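Local coordinates for protein L-lactate dehydrogenase (Trichomonas vaginalis, PDB 4UUL) that catalyses the NADH-dependent interconversion of pyruvate and L-lactate and is a member of the malate dehydrogenase type 2 family, at residues A83-S88 with V106-T111; D176-I181 with T198-G203; G274-I279 with I297-G302; L37-I42 with A51-L56; W183-E188 with E317-H322. The protein carries 1 engineered substitution. One frame throughout, in Å; residues are numbered along the deposited sequence. Where two conformers were deposited one is given.

How the interactions relate
The five contacts divide between the two domains. Interactions 4 and 1 lie in the NAD-binding domain and reach the same parallel sheet, with centres about 17 Å apart. Both hold residues of the coenzyme site, Asp41 and Ser88. Interactions 2, 3 and 5 lie in the C-terminal domain. Interaction 5 carries His186, the predicted proton acceptor, and its centre is about 19 Å from that of interaction 1. Interactions 3 and 5 touch through Tyr277 with Trp183 and Ile279 with Glu317. Interaction 2 adjoins interaction 5 in sequence along strand 177-183, but their centres are about 27 Å apart and it lies away from the sites.

Interaction 1 (A83-S88 with V106-T111); sequences AFLVAS and VIFKNT
Leu85, at the end of strand 82-85, packs against Phe108 and Thr111 of helix 97-118 in a mainly apolar strand-to-helix contact. It lies in the NAD-binding domain. No hydrogen bond crosses it. Leu85 CD1 does most of the touching from the strand. It meets Thr111 CG2 at 3.8 Å, and these two side chains reach toward each other tip to tip. Thr111 CB already points to the strand, and CG2, anti to the backbone N, carries the contact. The same Leu85 CD1 lies 4.1 Å from Phe108 CE2, near the ring plane and at its edge. Further along, Ser88 CB approaches Phe108 CE1 at 4.2 Å, again at the edge. Between them the carbonyl Ala87 O comes obliquely to Phe108 CZ, 3.5 Å away. The far rim of the ring, CE2, CZ and CE1, thus lies along the strand end and the start of the loop. These elements belong to a beta-alpha-beta crossover of the Rossmann fold, in which helix 97-118 links the parallel neighbours 82-85 and 124-127. Leu85 is the centre of an inverse gamma turn, closed by a weak bond from Val86 N to Phe84 O. Ala87 N is held by Thr10 OG1. Val127 of strand 124-127 touches both Leu85 and Phe108. Ser88 is an NADH contact when the coenzyme is bound, which it is not in this chain.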
# COMPACT_ATOMS: atom_id res chain seq x y z
N ALA B 83 -0.21 16.20 -8.71
CA ALA B 83 1.04 16.08 -8.05
C ALA B 83 0.84 15.88 -6.57
O ALA B 83 0.03 16.54 -5.92
CB ALA B 83 1.88 17.36 -8.24
N PHE B 84 1.65 14.97 -6.03
CA PHE B 84 1.77 14.73 -4.59
C PHE B 84 3.13 15.28 -4.18
O PHE B 84 4.18 14.66 -4.44
CB PHE B 84 1.67 13.24 -4.30
CG PHE B 84 0.33 12.64 -4.59
CD1 PHE B 84 -0.00 12.19 -5.87
CD2 PHE B 84 -0.61 12.52 -3.58
CE1 PHE B 84 -1.22 11.64 -6.12
CE2 PHE B 84 -1.86 11.93 -3.87
CZ PHE B 84 -2.14 11.50 -5.14
N LEU B 85 3.11 16.48 -3.55
CA LEU B 85 4.36 17.15 -3.16
C LEU B 85 4.71 16.66 -1.76
O LEU B 85 4.37 17.30 -0.73
CB LEU B 85 4.23 18.66 -3.24
CG LEU B 85 3.97 19.21 -4.61
CD1 LEU B 85 4.02 20.71 -4.58
CD2 LEU B 85 4.83 18.68 -5.74
N VAL B 86 5.38 15.52 -1.71
CA VAL B 86 5.75 14.86 -0.47
C VAL B 86 7.06 15.38 0.07
O VAL B 86 7.23 15.57 1.28
CB VAL B 86 5.89 13.33 -0.72
CG1 VAL B 86 6.42 12.60 0.49
CG2 VAL B 86 4.51 12.80 -1.14
N ALA B 87 8.02 15.62 -0.82
CA ALA B 87 9.36 16.04 -0.42
C ALA B 87 9.30 17.40 0.26
O ALA B 87 8.62 18.31 -0.20
CB ALA B 87 10.32 16.11 -1.66
N SER B 88 10.16 17.58 1.26
CA SER B 88 10.36 18.87 1.92
C SER B 88 11.70 18.79 2.65
O SER B 88 12.29 17.74 2.77
CB SER B 88 9.24 19.15 2.88
OG SER B 88 9.23 18.25 3.93
N VAL B 106 12.36 28.27 -0.11
CA VAL B 106 13.12 28.25 -1.35
C VAL B 106 12.67 27.07 -2.25
O VAL B 106 12.44 27.21 -3.44
CB VAL B 106 14.62 28.18 -1.06
CG1 VAL B 106 15.40 27.98 -2.36
CG2 VAL B 106 15.11 29.46 -0.27
N ILE B 107 12.57 25.91 -1.63
CA ILE B 107 12.14 24.68 -2.29
C ILE B 107 10.80 24.89 -2.99
O ILE B 107 10.63 24.60 -4.17
CB ILE B 107 12.01 23.55 -1.24
CG1 ILE B 107 13.38 23.25 -0.62
CG2 ILE B 107 11.38 22.31 -1.84
CD1 ILE B 107 14.50 23.12 -1.59
N PHE B 108 9.86 25.43 -2.23
CA PHE B 108 8.50 25.56 -2.71
C PHE B 108 8.34 26.73 -3.70
O PHE B 108 7.52 26.65 -4.62
CB PHE B 108 7.49 25.51 -1.58
CG PHE B 108 7.32 24.10 -1.12
CD1 PHE B 108 8.14 23.54 -0.17
CD2 PHE B 108 6.40 23.29 -1.76
CE1 PHE B 108 8.03 22.19 0.17
CE2 PHE B 108 6.27 21.95 -1.40
CZ PHE B 108 7.10 21.40 -0.47
N LYS B 109 9.18 27.77 -3.58
CA LYS B 109 9.22 28.74 -4.63
C LYS B 109 9.65 28.05 -5.94
O LYS B 109 9.03 28.23 -7.01
CB LYS B 109 10.22 29.86 -4.26
CG LYS B 109 10.59 30.79 -5.41
CD LYS B 109 11.44 31.97 -4.96
CE LYS B 109 11.82 32.91 -6.06
NZ LYS B 109 12.57 32.26 -7.12
N ASN B 110 10.73 27.28 -5.89
CA ASN B 110 11.24 26.61 -7.10
C ASN B 110 10.18 25.65 -7.66
O ASN B 110 9.98 25.58 -8.87
CB ASN B 110 12.50 25.83 -6.76
CG ASN B 110 13.68 26.72 -6.45
OD1 ASN B 110 13.64 27.91 -6.69
ND2 ASN B 110 14.69 26.16 -5.83
N THR B 111 9.49 24.96 -6.76
CA THR B 111 8.52 23.98 -7.22
C THR B 111 7.30 24.67 -7.88
O THR B 111 6.76 24.21 -8.89
CB THR B 111 8.07 23.12 -6.05
OG1 THR B 111 9.16 22.38 -5.55
CG2 THR B 111 6.97 22.19 -6.44

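Interaction 2 (D176-I181 with T198-G203); sequences DVHDII and TFTKEG
Asp176 O is gripped by two groups of the opposite strand. Thr200 N donates to it at 2.9 Å, in the carbonyl plane, and Phe199 CA makes a C-H...O contact at 3.1 Å. His178 and Thr198 form a hydrogen-bonded antiparallel pair. His178 N donates to Thr198 O, and Thr198 N returns a bond to His178 O at 3.0 Å. Between this pair and the Asp176 O bond, Val177 and Phe199 form a non-hydrogen-bonded pair. On their face Val177 CG2 meets Phe199 CB at 4.2 Å. Phe199 CG sits between the backbone N and the carbonyl carbon (chi1 73°), and the end of the side chain leads away from strand 177-183. On the other face His178 and Thr198 cross obliquely, with His178 CB 3.6 Å from Thr198 OG1. One water lies in the plane of the His178 ring, 2.8 Å from His178 NE2, and also bonds Thr200 OG1 and Asp176 OD1. Another joins Asp179 OD2 to Thr198 OG1. The pairing joins the two middle strands of a four-stranded antiparallel sheet in the C-terminal domain. Val177 rests on Tyr163 and Phe199 on Leu170, both of helix 156-170, and Phe199 also meets helix 208-211.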
# COMPACT_ATOMS: atom_id res chain seq x y z
N ASP B 176 -20.31 5.93 12.34
CA ASP B 176 -21.41 6.47 13.14
C ASP B 176 -21.08 7.78 13.82
O ASP B 176 -21.85 8.24 14.63
CB ASP B 176 -21.84 5.43 14.16
CG ASP B 176 -22.61 4.30 13.49
OD1 ASP B 176 -23.47 4.61 12.62
OD2 ASP B 176 -22.33 3.13 13.80
N VAL B 177 -19.93 8.37 13.48
CA VAL B 177 -19.54 9.70 13.96
C VAL B 177 -19.56 10.58 12.73
O VAL B 177 -19.25 10.11 11.65
CB VAL B 177 -18.16 9.68 14.61
CG1 VAL B 177 -17.75 11.06 15.10
CG2 VAL B 177 -18.13 8.67 15.74
N HIS B 178 -19.93 11.84 12.90
CA HIS B 178 -20.14 12.76 11.80
C HIS B 178 -19.65 14.15 12.15
O HIS B 178 -19.79 14.59 13.28
CB HIS B 178 -21.65 12.85 11.50
CG HIS B 178 -22.26 11.53 11.22
ND1 HIS B 178 -22.23 10.92 9.98
CD2 HIS B 178 -22.90 10.66 12.04
CE1 HIS B 178 -22.83 9.75 10.05
NE2 HIS B 178 -23.25 9.57 11.29
N ASP B 179 -19.11 14.82 11.15
CA ASP B 179 -18.83 16.26 11.20
C ASP B 179 -17.76 16.67 12.19
O ASP B 179 -17.81 17.77 12.74
CB ASP B 179 -20.12 17.06 11.42
CG ASP B 179 -21.08 16.90 10.29
OD1 ASP B 179 -20.66 16.73 9.13
OD2 ASP B 179 -22.29 16.91 10.57
N ILE B 180 -16.75 15.84 12.37
CA ILE B 180 -15.48 16.27 12.97
C ILE B 180 -14.69 17.07 11.92
O ILE B 180 -14.63 16.66 10.77
CB ILE B 180 -14.65 15.07 13.46
CG1 ILE B 180 -15.39 14.37 14.59
CG2 ILE B 180 -13.25 15.52 13.86
CD1 ILE B 180 -14.69 13.11 15.07
N ILE B 181 -14.10 18.20 12.32
CA ILE B 181 -13.40 19.04 11.37
C ILE B 181 -12.04 19.43 11.94
O ILE B 181 -11.93 19.73 13.13
CB ILE B 181 -14.19 20.34 11.10
CG1 ILE B 181 -15.63 20.03 10.71
CG2 ILE B 181 -13.46 21.21 10.07
CD1 ILE B 181 -16.51 21.25 10.80
N THR B 198 -21.61 14.89 15.66
CA THR B 198 -22.68 14.06 16.18
C THR B 198 -22.29 12.59 16.05
O THR B 198 -21.34 12.24 15.36
CB THR B 198 -24.01 14.26 15.43
OG1 THR B 198 -23.81 14.13 14.01
CG2 THR B 198 -24.61 15.64 15.76
N PHE B 199 -22.98 11.74 16.81
CA PHE B 199 -22.75 10.31 16.71
C PHE B 199 -24.07 9.59 16.95
O PHE B 199 -24.95 10.09 17.65
CB PHE B 199 -21.67 9.85 17.68
CG PHE B 199 -22.09 9.82 19.12
CD1 PHE B 199 -22.23 10.99 19.87
CD2 PHE B 199 -22.35 8.61 19.74
CE1 PHE B 199 -22.64 10.93 21.18
CE2 PHE B 199 -22.77 8.56 21.06
CZ PHE B 199 -22.88 9.72 21.78
N THR B 200 -24.16 8.39 16.39
CA THR B 200 -25.33 7.55 16.51
C THR B 200 -24.91 6.32 17.28
O THR B 200 -23.97 5.62 16.90
CB THR B 200 -25.83 7.10 15.12
OG1 THR B 200 -26.14 8.25 14.32
CG2 THR B 200 -27.05 6.20 15.25
N LYS B 201 -25.64 6.01 18.33
CA LYS B 201 -25.38 4.83 19.13
C LYS B 201 -26.74 4.30 19.53
O LYS B 201 -27.55 5.01 20.14
CB LYS B 201 -24.55 5.19 20.36
CG LYS B 201 -23.91 4.00 21.02
CD LYS B 201 -23.05 4.41 22.24
CE LYS B 201 -22.25 3.22 22.75
NZ LYS B 201 -21.33 3.55 23.87
N GLU B 202 -27.00 3.06 19.15
CA GLU B 202 -28.24 2.40 19.52
C GLU B 202 -29.45 3.23 19.11
O GLU B 202 -30.42 3.34 19.84
CB GLU B 202 -28.22 2.08 21.03
CG GLU B 202 -27.13 1.05 21.36
CD GLU B 202 -26.70 1.03 22.79
OE1 GLU B 202 -27.58 1.19 23.67
OE2 GLU B 202 -25.50 0.78 23.05
N GLY B 203 -29.37 3.82 17.92
CA GLY B 203 -30.50 4.52 17.32
C GLY B 203 -30.77 5.90 17.85
O GLY B 203 -31.76 6.53 17.46
O HOH W 1 -23.71 3.03 16.45
O HOH W 2 -24.81 7.40 12.02
O HOH W 3 -23.14 16.62 13.08

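Interaction 3 (G274-I279 with I297-G302); sequences GNPYGI and IHVVEG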
# COMPACT_ATOMS: atom_id res chain seq x y z
N GLY B 274 -15.26 34.51 -0.42
CA GLY B 274 -16.62 34.52 0.15
C GLY B 274 -16.91 33.68 1.39
O GLY B 274 -18.06 33.50 1.74
N ASN B 275 -15.88 33.15 2.06
CA ASN B 275 -16.11 32.06 3.01
C ASN B 275 -16.98 32.46 4.18
O ASN B 275 -16.95 33.61 4.62
CB ASN B 275 -14.79 31.42 3.47
CG ASN B 275 -14.06 32.24 4.51
OD1 ASN B 275 -14.33 32.17 5.71
ND2 ASN B 275 -13.14 33.03 4.06
N PRO B 276 -17.76 31.52 4.72
CA PRO B 276 -18.71 32.00 5.74
C PRO B 276 -18.17 31.92 7.16
O PRO B 276 -18.96 32.11 8.10
CB PRO B 276 -19.91 31.07 5.55
CG PRO B 276 -19.27 29.79 5.10
CD PRO B 276 -18.10 30.19 4.22
N TYR B 277 -16.85 31.71 7.33
CA TYR B 277 -16.30 31.48 8.68
C TYR B 277 -15.37 32.58 9.17
O TYR B 277 -14.68 32.44 10.18
CB TYR B 277 -15.67 30.10 8.75
CG TYR B 277 -16.71 29.03 8.48
CD1 TYR B 277 -17.84 28.89 9.29
CD2 TYR B 277 -16.57 28.17 7.40
CE1 TYR B 277 -18.84 27.97 8.99
CE2 TYR B 277 -17.54 27.21 7.12
CZ TYR B 277 -18.66 27.09 7.92
OH TYR B 277 -19.67 26.18 7.67
N GLY B 278 -15.36 33.71 8.45
CA GLY B 278 -14.63 34.87 8.93
C GLY B 278 -13.12 34.76 8.80
O GLY B 278 -12.39 35.38 9.60
N ILE B 279 -12.65 34.02 7.81
CA ILE B 279 -11.21 33.88 7.61
C ILE B 279 -10.78 34.80 6.46
O ILE B 279 -11.42 34.87 5.42
CB ILE B 279 -10.86 32.42 7.25
CG1 ILE B 279 -11.51 31.45 8.24
CG2 ILE B 279 -9.34 32.24 7.22
CD1 ILE B 279 -11.21 31.68 9.68
N ILE B 297 -13.62 22.22 -5.30
CA ILE B 297 -13.71 22.18 -3.86
C ILE B 297 -14.62 23.30 -3.37
O ILE B 297 -14.48 24.44 -3.82
CB ILE B 297 -12.31 22.33 -3.19
CG1 ILE B 297 -11.37 21.21 -3.64
CG2 ILE B 297 -12.42 22.29 -1.67
CD1 ILE B 297 -9.94 21.40 -3.16
N HIS B 298 -15.51 23.00 -2.43
CA HIS B 298 -16.35 24.03 -1.80
C HIS B 298 -16.29 23.91 -0.30
O HIS B 298 -16.32 22.82 0.22
CB HIS B 298 -17.81 23.88 -2.23
CG HIS B 298 -17.99 23.89 -3.71
ND1 HIS B 298 -18.07 25.06 -4.44
CD2 HIS B 298 -18.06 22.89 -4.61
CE1 HIS B 298 -18.22 24.77 -5.72
NE2 HIS B 298 -18.22 23.46 -5.85
N VAL B 299 -16.19 25.01 0.40
CA VAL B 299 -16.32 25.02 1.83
C VAL B 299 -17.78 24.75 2.20
O VAL B 299 -18.70 25.34 1.66
CB VAL B 299 -15.87 26.40 2.39
CG1 VAL B 299 -16.14 26.50 3.87
CG2 VAL B 299 -14.40 26.68 2.11
N VAL B 300 -17.98 23.83 3.13
CA VAL B 300 -19.31 23.41 3.55
C VAL B 300 -19.88 24.52 4.42
O VAL B 300 -19.22 24.97 5.37
CB VAL B 300 -19.22 22.13 4.34
CG1 VAL B 300 -20.61 21.73 4.85
CG2 VAL B 300 -18.62 21.01 3.49
N GLU B 301 -21.08 24.96 4.06
CA GLU B 301 -21.77 26.00 4.80
C GLU B 301 -22.56 25.42 5.97
O GLU B 301 -22.89 24.26 5.93
CB GLU B 301 -22.75 26.75 3.88
CG GLU B 301 -22.11 27.32 2.64
CD GLU B 301 -22.03 28.82 2.59
OE1 GLU B 301 -22.92 29.51 3.11
OE2 GLU B 301 -21.09 29.33 1.97
N GLY B 302 -22.87 26.22 6.98
CA GLY B 302 -23.86 25.83 7.96
C GLY B 302 -23.30 25.39 9.28
O GLY B 302 -24.04 25.17 10.22
O HOH W 4 -20.38 31.77 1.45
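Tyr277 and Val300 make the tight part of this contact, and Pro276 and Glu301 make the loose one. An Asx turn at Asn275 shapes the loop 274-279, which lies beside the edge strand 297-299 of the C-terminal domain. Tyr277 OH donates to Val300 O at 2.6 Å, near the plane of the phenol ring. The hydroxyl also accepts a bond from Phe303 N, so both roles of the oxygen are used. Next to this bond, Val299 CG1 sits at the ring edge, 3.6 Å from Tyr277 CE2. Trp183 meets the same ring edge-to-face. Pro276 CG lies over one ring face, 3.7 Å above the plane and offset toward the rim. The outer side is exposed. There Glu301 crosses the proline obliquely, and Glu301 OE2 is 3.6 Å from Pro276 CG. The glutamate chain bends at chi2 (-111°), which places CD near the proline. A water links Glu301 OE2 to Gly274 O, so this side is held partly through solvent. Within the loop, Asn275 OD1 accepts from Tyr277 N at 3.0 Å and from Ile279 N. Asn275 ND2 donates back to Ile279 O at 2.9 Å, almost exactly in its own amide plane.

Interaction 4 (L37-I42 with A51-L56); sequences LHLLDI and ALTMEL
Leu37 and Leu39 of a strand face Leu52, Thr53 and Leu56 of a helix that runs nearly antiparallel to it. The axes of strand 37-40 and helix 51-56 make an angle of 158° and come within 11.3 Å. The two belong to a beta-alpha-beta unit of the Rossmann fold, in which helix 46-57 connects strand 35-40 to its parallel neighbour 64-70. The gap is filled by side chains, and all five touching residues are buried. Leu39 CD1 is the hub. It lies 3.9 Å from Thr53 CG2. Leu56 CD1 is 4.1 Å from the same Leu39 CD1. In the conformer given, Leu52 CD2 also comes near. Leu39 and Leu56 meet tip to tip, whereas Leu39 and Thr53 slide past each other in opposite directions. Thr53 CG2 is anti to the carbonyl carbon and faces the strand, while OG1 (chi1 66°) bonds to Thr50 O. Leu56 CD1 also touches Leu37 CD1 at 4.1 Å, so one methyl serves two strand leucines. The helix also reaches the dimer interface, where Glu55 OE1 accepts from Ser243 OG and Ala241 N of the second subunit. Beyond the strand end lies Asp41, which contacts NADH in the coenzyme-bound form of this protein. Ala13 N holds Asp41 OD2, and Ile42 N bonds to Asp41 OD1 at 2.8 Å on the lone pair pointing away from the other oxygen.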
# COMPACT_ATOMS: atom_id res chain seq x y z
N LEU B 37 3.44 7.43 -14.06
CA LEU B 37 4.03 8.01 -12.83
C LEU B 37 5.31 8.75 -13.16
O LEU B 37 6.21 8.23 -13.77
CB LEU B 37 4.30 6.92 -11.80
CG LEU B 37 3.06 6.16 -11.31
CD1 LEU B 37 3.50 5.09 -10.35
CD2 LEU B 37 2.12 7.10 -10.69
N HIS B 38 5.35 10.00 -12.72
CA HIS B 38 6.59 10.80 -12.72
C HIS B 38 7.13 10.76 -11.30
O HIS B 38 6.44 11.18 -10.36
CB HIS B 38 6.30 12.22 -13.13
CG HIS B 38 5.77 12.37 -14.52
ND1 HIS B 38 6.42 13.10 -15.48
CD2 HIS B 38 4.62 11.95 -15.10
CE1 HIS B 38 5.71 13.11 -16.60
NE2 HIS B 38 4.62 12.39 -16.41
N LEU B 39 8.32 10.18 -11.13
CA LEU B 39 8.88 9.88 -9.83
C LEU B 39 10.16 10.67 -9.66
O LEU B 39 11.18 10.37 -10.30
CB LEU B 39 9.13 8.37 -9.72
CG LEU B 39 7.90 7.51 -9.96
CD1 LEU B 39 8.27 6.06 -10.07
CD2 LEU B 39 6.91 7.66 -8.82
N LEU B 40 10.11 11.73 -8.84
CA LEU B 40 11.20 12.66 -8.68
C LEU B 40 11.90 12.48 -7.36
O LEU B 40 11.25 12.37 -6.31
CB LEU B 40 10.69 14.11 -8.80
CG LEU B 40 11.68 15.24 -8.59
CD1 LEU B 40 12.75 15.25 -9.68
CD2 LEU B 40 10.97 16.61 -8.51
N ASP B 41 13.23 12.46 -7.39
CA ASP B 41 14.02 12.50 -6.15
C ASP B 41 15.41 13.07 -6.48
O ASP B 41 15.61 13.55 -7.59
CB ASP B 41 14.02 11.15 -5.42
CG ASP B 41 14.03 11.26 -3.91
OD1 ASP B 41 14.74 12.14 -3.39
OD2 ASP B 41 13.29 10.49 -3.25
N ILE B 42 16.29 13.07 -5.50
CA ILE B 42 17.60 13.66 -5.66
C ILE B 42 18.62 12.59 -6.01
O ILE B 42 18.40 11.41 -5.77
CB ILE B 42 18.02 14.41 -4.42
CG1 ILE B 42 18.01 13.51 -3.19
CG2 ILE B 42 17.15 15.66 -4.23
CD1 ILE B 42 18.74 14.16 -1.98
N ALA B 51 15.13 0.79 -7.39
CA ALA B 51 14.51 -0.34 -6.71
C ALA B 51 12.99 -0.23 -6.71
O ALA B 51 12.30 -1.23 -6.91
CB ALA B 51 15.02 -0.47 -5.29
N LEU B 52 12.46 0.95 -6.44
CA LEU B 52 11.00 1.17 -6.47
C LEU B 52 10.45 0.80 -7.84
O LEU B 52 9.47 0.10 -7.96
CB LEU B 52 10.61 2.61 -6.07
CG LEU B 52 9.22 3.06 -6.59
CD1 LEU B 52 8.18 2.24 -5.94
CD2 LEU B 52 9.00 4.53 -6.25
N THR B 53 11.07 1.32 -8.90
CA THR B 53 10.54 1.07 -10.22
C THR B 53 10.61 -0.40 -10.58
O THR B 53 9.73 -0.91 -11.29
CB THR B 53 11.14 1.93 -11.32
OG1 THR B 53 12.51 1.63 -11.49
CG2 THR B 53 10.96 3.41 -10.98
N MET B 54 11.63 -1.10 -10.09
CA MET B 54 11.71 -2.53 -10.37
C MET B 54 10.52 -3.25 -9.71
O MET B 54 9.95 -4.21 -10.28
CB MET B 54 12.99 -3.04 -9.81
CG MET B 54 14.21 -2.68 -10.62
SD MET B 54 15.79 -3.06 -9.78
CE MET B 54 16.01 -4.77 -10.21
N GLU B 55 10.16 -2.88 -8.48
CA GLU B 55 8.99 -3.47 -7.86
C GLU B 55 7.71 -3.10 -8.55
O GLU B 55 6.82 -3.98 -8.70
CB GLU B 55 8.92 -3.21 -6.36
CG GLU B 55 9.96 -4.00 -5.60
CD GLU B 55 9.61 -4.10 -4.15
OE1 GLU B 55 8.66 -4.86 -3.81
OE2 GLU B 55 10.22 -3.38 -3.32
N LEU B 56 7.60 -1.86 -9.02
CA LEU B 56 6.41 -1.52 -9.80
C LEU B 56 6.29 -2.41 -11.02
O LEU B 56 5.22 -2.96 -11.30
CB LEU B 56 6.44 -0.06 -10.23
CG LEU B 56 6.34 1.01 -9.16
CD1 LEU B 56 6.56 2.39 -9.80
CD2 LEU B 56 4.96 1.00 -8.53

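Interaction 5 (W183-E188 with E317-H322); sequences WGNHGE and EKDLFH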
# COMPACT_ATOMS: atom_id res chain seq x y z
N TRP B 183 -9.47 22.45 11.40
CA TRP B 183 -9.42 23.76 10.77
C TRP B 183 -8.02 24.39 10.89
O TRP B 183 -7.33 24.18 11.89
CB TRP B 183 -10.37 24.77 11.45
CG TRP B 183 -11.81 24.45 11.63
CD1 TRP B 183 -12.36 23.64 12.58
CD2 TRP B 183 -12.90 25.05 10.93
NE1 TRP B 183 -13.73 23.70 12.51
CE2 TRP B 183 -14.09 24.56 11.51
CE3 TRP B 183 -12.99 25.95 9.86
CZ2 TRP B 183 -15.34 24.97 11.07
CZ3 TRP B 183 -14.24 26.39 9.46
CH2 TRP B 183 -15.39 25.88 10.05
N GLY B 184 -7.68 25.23 9.92
CA GLY B 184 -6.56 26.12 10.08
C GLY B 184 -5.25 25.54 9.64
O GLY B 184 -5.14 24.91 8.57
N ASN B 185 -4.24 25.78 10.45
CA ASN B 185 -2.85 25.34 10.20
C ASN B 185 -2.63 23.95 10.75
O ASN B 185 -3.29 23.51 11.61
CB ASN B 185 -1.89 26.32 10.88
CG ASN B 185 -0.49 26.28 10.31
OD1 ASN B 185 -0.23 25.54 9.33
ND2 ASN B 185 0.44 27.03 10.93
N HIS B 186 -1.55 23.34 10.33
CA HIS B 186 -0.83 22.29 11.18
C HIS B 186 -0.05 22.91 12.28
O HIS B 186 0.00 24.14 12.40
CB HIS B 186 0.08 21.46 10.34
CG HIS B 186 -0.71 20.36 9.69
ND1 HIS B 186 -0.90 20.27 8.34
CD2 HIS B 186 -1.42 19.34 10.23
CE1 HIS B 186 -1.61 19.19 8.06
NE2 HIS B 186 -2.02 18.66 9.20
N GLY B 187 0.57 22.12 13.10
CA GLY B 187 1.34 22.60 14.22
C GLY B 187 0.44 22.83 15.36
O GLY B 187 -0.75 22.40 15.39
N GLU B 188 1.00 23.57 16.30
CA GLU B 188 0.40 23.85 17.56
C GLU B 188 -0.94 24.51 17.42
O GLU B 188 -1.74 24.33 18.30
CB GLU B 188 1.36 24.72 18.41
CG GLU B 188 2.63 23.99 18.85
CD GLU B 188 3.53 24.83 19.74
OE1 GLU B 188 3.18 26.00 20.02
OE2 GLU B 188 4.59 24.31 20.15
N GLU B 317 -5.51 31.50 12.21
CA GLU B 317 -5.41 32.46 11.12
C GLU B 317 -4.20 33.37 11.29
O GLU B 317 -3.38 33.57 10.39
CB GLU B 317 -6.68 33.29 11.03
CG GLU B 317 -6.69 34.44 10.01
CD GLU B 317 -7.91 35.31 10.20
OE1 GLU B 317 -8.15 35.79 11.31
OE2 GLU B 317 -8.58 35.53 9.25
N LYS B 318 -4.08 33.95 12.49
CA LYS B 318 -2.95 34.83 12.80
C LYS B 318 -1.62 34.06 12.59
O LYS B 318 -0.66 34.57 12.01
CB LYS B 318 -3.09 35.35 14.25
CG LYS B 318 -1.97 36.26 14.67
CD LYS B 318 -2.29 36.84 16.08
CE LYS B 318 -1.23 37.76 16.65
NZ LYS B 318 0.04 37.12 16.85
N ASP B 319 -1.57 32.81 13.06
CA ASP B 319 -0.39 31.96 12.92
C ASP B 319 -0.03 31.78 11.45
O ASP B 319 1.14 31.93 11.07
CB ASP B 319 -0.69 30.63 13.57
CG ASP B 319 0.42 29.68 13.58
OD1 ASP B 319 1.57 30.10 13.76
OD2 ASP B 319 0.17 28.45 13.45
N LEU B 320 -1.01 31.51 10.60
CA LEU B 320 -0.72 31.32 9.17
C LEU B 320 -0.20 32.57 8.52
O LEU B 320 0.73 32.48 7.71
CB LEU B 320 -1.95 30.81 8.46
CG LEU B 320 -2.23 29.32 8.68
CD1 LEU B 320 -3.70 29.03 8.43
CD2 LEU B 320 -1.34 28.50 7.80
N PHE B 321 -0.76 33.73 8.85
CA PHE B 321 -0.26 34.95 8.24
C PHE B 321 1.19 35.19 8.70
O PHE B 321 2.02 35.70 7.94
CB PHE B 321 -1.19 36.15 8.55
CG PHE B 321 -2.34 36.21 7.58
CD1 PHE B 321 -2.20 36.79 6.33
CD2 PHE B 321 -3.54 35.60 7.90
CE1 PHE B 321 -3.23 36.81 5.40
CE2 PHE B 321 -4.58 35.56 6.97
CZ PHE B 321 -4.43 36.19 5.74
N HIS B 322 1.48 34.89 9.94
CA HIS B 322 2.84 35.02 10.45
C HIS B 322 3.82 34.07 9.74
O HIS B 322 4.92 34.48 9.37
CB HIS B 322 2.85 34.78 11.94
CG HIS B 322 4.18 35.00 12.54
ND1 HIS B 322 4.87 36.17 12.38
CD2 HIS B 322 4.98 34.18 13.26
CE1 HIS B 322 6.04 36.07 12.97
NE2 HIS B 322 6.12 34.88 13.53
O HOH W 5 0.91 26.01 14.41
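Asn185 ND2 donates to Asp319 OD2 at 2.9 Å in a fairly straight bond. The acceptor lies close to the amide plane. The donor stands above the carboxylate, 56° out of its plane. The two side chains cross at about a right angle. Asn185 CG stands anti to the backbone N (chi1 -160°), which puts CG toward the helix, and chi2 near 3° sets the turn of the amide. Leu320 packs beside this bond. Leu320 CD2 is 3.5 Å from Asn185 CG, and Leu320 CD1 is 4.0 Å from Gly184 C. Asp319 OD2 has more partners, among them Ser189 OG, which bonds to it. A water donates to Asp319 OD2, with 2.7 Å between the water oxygen and Asp319 OD2. The same water donates to His186 O at 2.9 Å. The contact thus joins helix 307-337 to the loop after strand 177-183 in the C-terminal domain, the loop that carries the predicted proton acceptor of this dehydrogenase family. That residue is His186, whose CB leads off away from the helix. Its NE2 bonds to Asp158 OD1, consistent with the His-Asp pair of lactate and malate dehydrogenases, and its ND1 bonds to Asp132 OD1. The loop backbone is held further out, with Asn185 N bonded to Thr316 OG1 and Gly184 O to Asn133 ND2.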